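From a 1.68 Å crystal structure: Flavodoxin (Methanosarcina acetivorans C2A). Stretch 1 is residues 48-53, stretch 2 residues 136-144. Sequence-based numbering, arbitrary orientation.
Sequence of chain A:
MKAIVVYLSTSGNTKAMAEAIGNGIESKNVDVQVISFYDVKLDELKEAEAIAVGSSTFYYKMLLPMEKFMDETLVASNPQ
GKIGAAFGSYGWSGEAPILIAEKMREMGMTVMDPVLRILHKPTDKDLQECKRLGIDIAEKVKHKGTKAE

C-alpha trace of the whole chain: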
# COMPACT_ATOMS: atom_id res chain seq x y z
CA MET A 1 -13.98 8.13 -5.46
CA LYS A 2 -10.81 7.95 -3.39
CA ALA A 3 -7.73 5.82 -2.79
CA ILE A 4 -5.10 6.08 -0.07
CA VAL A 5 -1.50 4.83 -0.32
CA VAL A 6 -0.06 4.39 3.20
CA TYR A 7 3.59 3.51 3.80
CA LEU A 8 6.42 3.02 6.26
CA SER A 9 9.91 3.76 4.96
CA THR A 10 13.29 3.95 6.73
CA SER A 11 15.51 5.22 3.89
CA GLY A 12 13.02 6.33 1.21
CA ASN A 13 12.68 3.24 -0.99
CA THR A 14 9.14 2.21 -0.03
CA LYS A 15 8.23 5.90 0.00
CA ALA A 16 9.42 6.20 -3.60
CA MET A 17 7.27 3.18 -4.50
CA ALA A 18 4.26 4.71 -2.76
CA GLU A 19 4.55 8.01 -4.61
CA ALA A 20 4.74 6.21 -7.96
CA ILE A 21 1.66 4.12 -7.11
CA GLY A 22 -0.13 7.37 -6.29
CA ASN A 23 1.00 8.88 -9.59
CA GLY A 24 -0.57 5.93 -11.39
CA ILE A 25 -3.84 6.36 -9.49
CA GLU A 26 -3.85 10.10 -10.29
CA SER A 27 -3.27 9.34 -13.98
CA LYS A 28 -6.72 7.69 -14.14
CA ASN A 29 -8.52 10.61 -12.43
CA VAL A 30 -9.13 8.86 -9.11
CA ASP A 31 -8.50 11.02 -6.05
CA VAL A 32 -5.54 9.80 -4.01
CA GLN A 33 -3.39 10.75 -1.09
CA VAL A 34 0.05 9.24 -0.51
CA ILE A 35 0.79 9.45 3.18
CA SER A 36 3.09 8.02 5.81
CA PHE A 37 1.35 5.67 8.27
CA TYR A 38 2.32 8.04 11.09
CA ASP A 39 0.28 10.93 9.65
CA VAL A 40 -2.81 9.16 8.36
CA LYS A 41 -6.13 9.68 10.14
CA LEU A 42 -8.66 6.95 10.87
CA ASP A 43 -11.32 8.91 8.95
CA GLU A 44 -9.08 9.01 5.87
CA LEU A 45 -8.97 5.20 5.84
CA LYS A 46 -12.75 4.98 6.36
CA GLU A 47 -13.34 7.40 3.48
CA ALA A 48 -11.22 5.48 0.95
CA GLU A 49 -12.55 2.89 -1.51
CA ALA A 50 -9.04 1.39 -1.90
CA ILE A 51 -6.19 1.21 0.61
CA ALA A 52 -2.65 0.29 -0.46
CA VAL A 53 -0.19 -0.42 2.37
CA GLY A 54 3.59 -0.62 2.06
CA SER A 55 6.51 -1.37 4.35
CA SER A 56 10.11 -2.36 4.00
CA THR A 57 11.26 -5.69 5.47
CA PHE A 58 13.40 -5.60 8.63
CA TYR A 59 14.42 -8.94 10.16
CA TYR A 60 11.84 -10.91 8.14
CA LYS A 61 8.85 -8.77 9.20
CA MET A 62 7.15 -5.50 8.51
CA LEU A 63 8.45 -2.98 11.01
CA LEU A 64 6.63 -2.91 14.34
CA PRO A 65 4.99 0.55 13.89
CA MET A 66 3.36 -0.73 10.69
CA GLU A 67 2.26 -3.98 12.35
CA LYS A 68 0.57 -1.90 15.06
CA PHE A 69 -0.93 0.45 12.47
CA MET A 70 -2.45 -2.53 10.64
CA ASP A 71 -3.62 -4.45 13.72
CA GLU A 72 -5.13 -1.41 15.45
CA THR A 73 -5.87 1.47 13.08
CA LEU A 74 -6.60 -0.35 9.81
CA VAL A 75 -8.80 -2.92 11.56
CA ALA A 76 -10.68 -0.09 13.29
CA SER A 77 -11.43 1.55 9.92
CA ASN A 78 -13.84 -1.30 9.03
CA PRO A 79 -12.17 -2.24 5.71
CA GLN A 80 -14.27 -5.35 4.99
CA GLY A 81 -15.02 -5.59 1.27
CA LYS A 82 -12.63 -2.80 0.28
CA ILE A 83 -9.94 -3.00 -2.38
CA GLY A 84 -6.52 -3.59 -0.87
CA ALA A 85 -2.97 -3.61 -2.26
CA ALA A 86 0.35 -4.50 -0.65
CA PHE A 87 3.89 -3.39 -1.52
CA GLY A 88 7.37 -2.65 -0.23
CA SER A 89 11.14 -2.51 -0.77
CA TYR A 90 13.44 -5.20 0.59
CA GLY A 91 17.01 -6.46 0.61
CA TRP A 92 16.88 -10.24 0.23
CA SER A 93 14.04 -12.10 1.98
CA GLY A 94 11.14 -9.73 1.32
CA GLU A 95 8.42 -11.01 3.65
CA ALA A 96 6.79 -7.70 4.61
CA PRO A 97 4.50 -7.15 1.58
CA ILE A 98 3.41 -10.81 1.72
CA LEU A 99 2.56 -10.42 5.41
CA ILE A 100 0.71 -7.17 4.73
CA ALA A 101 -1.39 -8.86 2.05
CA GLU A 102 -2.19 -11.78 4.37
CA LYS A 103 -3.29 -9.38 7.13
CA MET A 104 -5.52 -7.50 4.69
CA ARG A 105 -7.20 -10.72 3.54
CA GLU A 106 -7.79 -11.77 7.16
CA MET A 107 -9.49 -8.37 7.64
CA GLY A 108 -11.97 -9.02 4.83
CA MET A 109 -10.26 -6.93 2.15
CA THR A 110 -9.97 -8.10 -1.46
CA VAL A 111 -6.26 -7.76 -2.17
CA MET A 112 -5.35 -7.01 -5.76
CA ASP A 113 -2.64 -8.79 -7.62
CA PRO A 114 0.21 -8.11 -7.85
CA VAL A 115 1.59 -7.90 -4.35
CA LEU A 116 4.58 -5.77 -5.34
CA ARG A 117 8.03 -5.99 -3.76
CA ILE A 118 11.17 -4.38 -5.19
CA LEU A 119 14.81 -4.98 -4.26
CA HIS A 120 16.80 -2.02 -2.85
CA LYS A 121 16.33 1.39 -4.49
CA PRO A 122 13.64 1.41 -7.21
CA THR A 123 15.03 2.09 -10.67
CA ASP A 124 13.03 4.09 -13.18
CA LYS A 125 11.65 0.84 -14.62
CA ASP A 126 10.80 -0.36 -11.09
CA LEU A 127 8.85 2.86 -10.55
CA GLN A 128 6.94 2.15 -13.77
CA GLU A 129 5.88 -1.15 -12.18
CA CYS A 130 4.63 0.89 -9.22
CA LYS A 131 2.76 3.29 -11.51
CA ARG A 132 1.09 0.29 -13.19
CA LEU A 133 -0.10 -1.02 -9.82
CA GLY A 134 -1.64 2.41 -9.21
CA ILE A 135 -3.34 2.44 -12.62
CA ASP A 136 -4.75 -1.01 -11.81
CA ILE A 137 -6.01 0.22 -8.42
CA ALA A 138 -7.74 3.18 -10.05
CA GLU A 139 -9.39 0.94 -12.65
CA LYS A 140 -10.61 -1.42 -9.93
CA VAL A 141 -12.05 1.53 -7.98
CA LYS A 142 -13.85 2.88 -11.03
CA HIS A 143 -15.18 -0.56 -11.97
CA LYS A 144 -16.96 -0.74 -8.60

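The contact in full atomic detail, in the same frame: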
# COMPACT_ATOMS: atom_id res chain seq x y z
N ALA A 48 -11.80 6.00 2.19
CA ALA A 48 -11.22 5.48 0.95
C ALA A 48 -11.91 4.22 0.45
O ALA A 48 -12.30 3.36 1.24
CB ALA A 48 -9.73 5.20 1.16
N GLU A 49 -12.06 4.12 -0.88
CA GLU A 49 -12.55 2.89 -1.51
C GLU A 49 -11.44 1.85 -1.67
O GLU A 49 -11.73 0.65 -1.74
CB GLU A 49 -13.15 3.18 -2.89
CG GLU A 49 -14.64 3.52 -2.87
CD GLU A 49 -14.89 4.95 -2.46
OE1 GLU A 49 -13.97 5.78 -2.61
OE2 GLU A 49 -16.01 5.25 -2.00
N ALA A 50 -10.18 2.29 -1.74
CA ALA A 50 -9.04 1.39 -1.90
C ALA A 50 -7.93 1.86 -0.97
O ALA A 50 -7.68 3.07 -0.85
CB ALA A 50 -8.53 1.36 -3.35
N ILE A 51 -7.27 0.91 -0.32
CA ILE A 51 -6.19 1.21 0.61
C ILE A 51 -5.00 0.34 0.23
O ILE A 51 -5.08 -0.90 0.32
CB ILE A 51 -6.59 0.94 2.07
CG1 ILE A 51 -7.80 1.81 2.45
CG2 ILE A 51 -5.41 1.20 3.01
CD1 ILE A 51 -8.50 1.37 3.76
N ALA A 52 -3.90 0.97 -0.19
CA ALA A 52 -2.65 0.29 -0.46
C ALA A 52 -1.71 0.53 0.72
O ALA A 52 -1.63 1.66 1.22
CB ALA A 52 -2.01 0.79 -1.77
N VAL A 53 -1.05 -0.52 1.19
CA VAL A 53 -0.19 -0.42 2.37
C VAL A 53 1.19 -0.97 2.03
O VAL A 53 1.29 -2.08 1.49
CB VAL A 53 -0.79 -1.16 3.58
CG1 VAL A 53 0.16 -1.11 4.77
CG2 VAL A 53 -2.15 -0.54 3.97
N ASP A 136 -3.85 0.12 -12.05
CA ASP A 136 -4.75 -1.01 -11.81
C ASP A 136 -5.68 -0.73 -10.63
O ASP A 136 -6.87 -1.08 -10.68
CB ASP A 136 -3.96 -2.29 -11.55
CG ASP A 136 -3.21 -2.81 -12.78
OD1 ASP A 136 -3.50 -2.36 -13.92
OD2 ASP A 136 -2.33 -3.68 -12.59
N ILE A 137 -5.16 -0.13 -9.56
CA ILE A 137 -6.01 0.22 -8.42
C ILE A 137 -7.11 1.18 -8.84
O ILE A 137 -8.28 1.00 -8.50
CB ILE A 137 -5.16 0.81 -7.27
CG1 ILE A 137 -4.24 -0.25 -6.65
CG2 ILE A 137 -6.08 1.39 -6.19
CD1 ILE A 137 -3.19 0.38 -5.70
N ALA A 138 -6.74 2.21 -9.60
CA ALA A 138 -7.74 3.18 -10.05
C ALA A 138 -8.81 2.50 -10.90
O ALA A 138 -10.01 2.79 -10.75
CB ALA A 138 -7.06 4.31 -10.82
N GLU A 139 -8.41 1.60 -11.80
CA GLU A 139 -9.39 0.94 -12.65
C GLU A 139 -10.32 0.05 -11.84
O GLU A 139 -11.52 -0.04 -12.14
CB GLU A 139 -8.67 0.14 -13.74
CG GLU A 139 -8.04 1.01 -14.82
CD GLU A 139 -9.07 1.92 -15.48
OE1 GLU A 139 -10.21 1.48 -15.72
OE2 GLU A 139 -8.74 3.09 -15.76
N LYS A 140 -9.78 -0.61 -10.82
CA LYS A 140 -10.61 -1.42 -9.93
C LYS A 140 -11.61 -0.55 -9.18
O LYS A 140 -12.79 -0.91 -9.05
CB LYS A 140 -9.72 -2.19 -8.96
CG LYS A 140 -10.43 -3.27 -8.16
CD LYS A 140 -10.83 -4.45 -9.03
CE LYS A 140 -9.63 -5.34 -9.33
NZ LYS A 140 -10.04 -6.57 -10.07
N VAL A 141 -11.16 0.60 -8.67
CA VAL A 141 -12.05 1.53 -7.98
C VAL A 141 -13.18 1.96 -8.89
O VAL A 141 -14.36 1.94 -8.52
CB VAL A 141 -11.25 2.74 -7.45
CG1 VAL A 141 -12.19 3.87 -7.04
CG2 VAL A 141 -10.38 2.33 -6.28
N LYS A 142 -12.84 2.37 -10.12
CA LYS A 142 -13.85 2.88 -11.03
C LYS A 142 -14.80 1.79 -11.50
O LYS A 142 -15.96 2.06 -11.80
CB LYS A 142 -13.18 3.56 -12.23
CG LYS A 142 -12.38 4.80 -11.82
CD LYS A 142 -12.09 5.71 -13.00
CE LYS A 142 -11.07 5.09 -13.93
NZ LYS A 142 -10.59 6.07 -14.94
N HIS A 143 -14.32 0.54 -11.56
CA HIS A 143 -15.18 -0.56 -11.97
C HIS A 143 -16.26 -0.84 -10.93
O HIS A 143 -17.34 -1.34 -11.28
CB HIS A 143 -14.35 -1.81 -12.24
CG HIS A 143 -15.17 -3.02 -12.59
ND1 HIS A 143 -15.48 -4.00 -11.67
CD2 HIS A 143 -15.75 -3.40 -13.75
CE1 HIS A 143 -16.21 -4.93 -12.26
NE2 HIS A 143 -16.39 -4.59 -13.52
N LYS A 144 -15.99 -0.53 -9.67
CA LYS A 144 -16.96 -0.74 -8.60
C LYS A 144 -17.77 0.52 -8.34
O LYS A 144 -18.75 0.80 -9.03
CB LYS A 144 -16.24 -1.20 -7.33
CG LYS A 144 -17.00 -0.89 -6.05
CD LYS A 144 -16.11 -0.23 -5.02
CE LYS A 144 -16.87 0.03 -3.73
NZ LYS A 144 -17.89 1.11 -3.87

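Residues 50–53 belong to a β-strand that runs nearly antiparallel to the helical segment 136–143, with 157° between their N-to-C directions and a closest axial approach of 9.8 Å. Successive i to i+4 hydrogen bonds hold the helix together, among them Val141 N to Ile137 O at 2.9 Å. No hydrogen bond crosses between the stretches, and the contact rests on side-chain packing that buries 230 Å², both sides summed.

The alternation of the strand decides which residues take part: Ala50 and Ala52 direct their CA-to-CB bonds toward the helix, whereas that of Ile51 points away. On the helix, Ile137 and Val141, one turn apart, both point toward the strand. Ala50 meets both of them, its CB lying 3.8 Å from Ile137 CG2 and 3.6 Å from Val141 CG2. The m,t rotamer of Ile137 carries its CD1 farther along the strand, to 4.1 Å from Ala52 CB, so one isoleucine spans two alanines.

Glu49, just before the strand, extends the contact toward the C-terminal end of the helix. Glu49 CB lies 4.3 Å from Val141 CG1, and Glu49 CG is 4.2 Å from NZ of the poorly ordered Lys144. This last approach involves the aliphatic part of the glutamate; its carboxylate oxygen OE1 is hydrogen-bonded elsewhere in the structure.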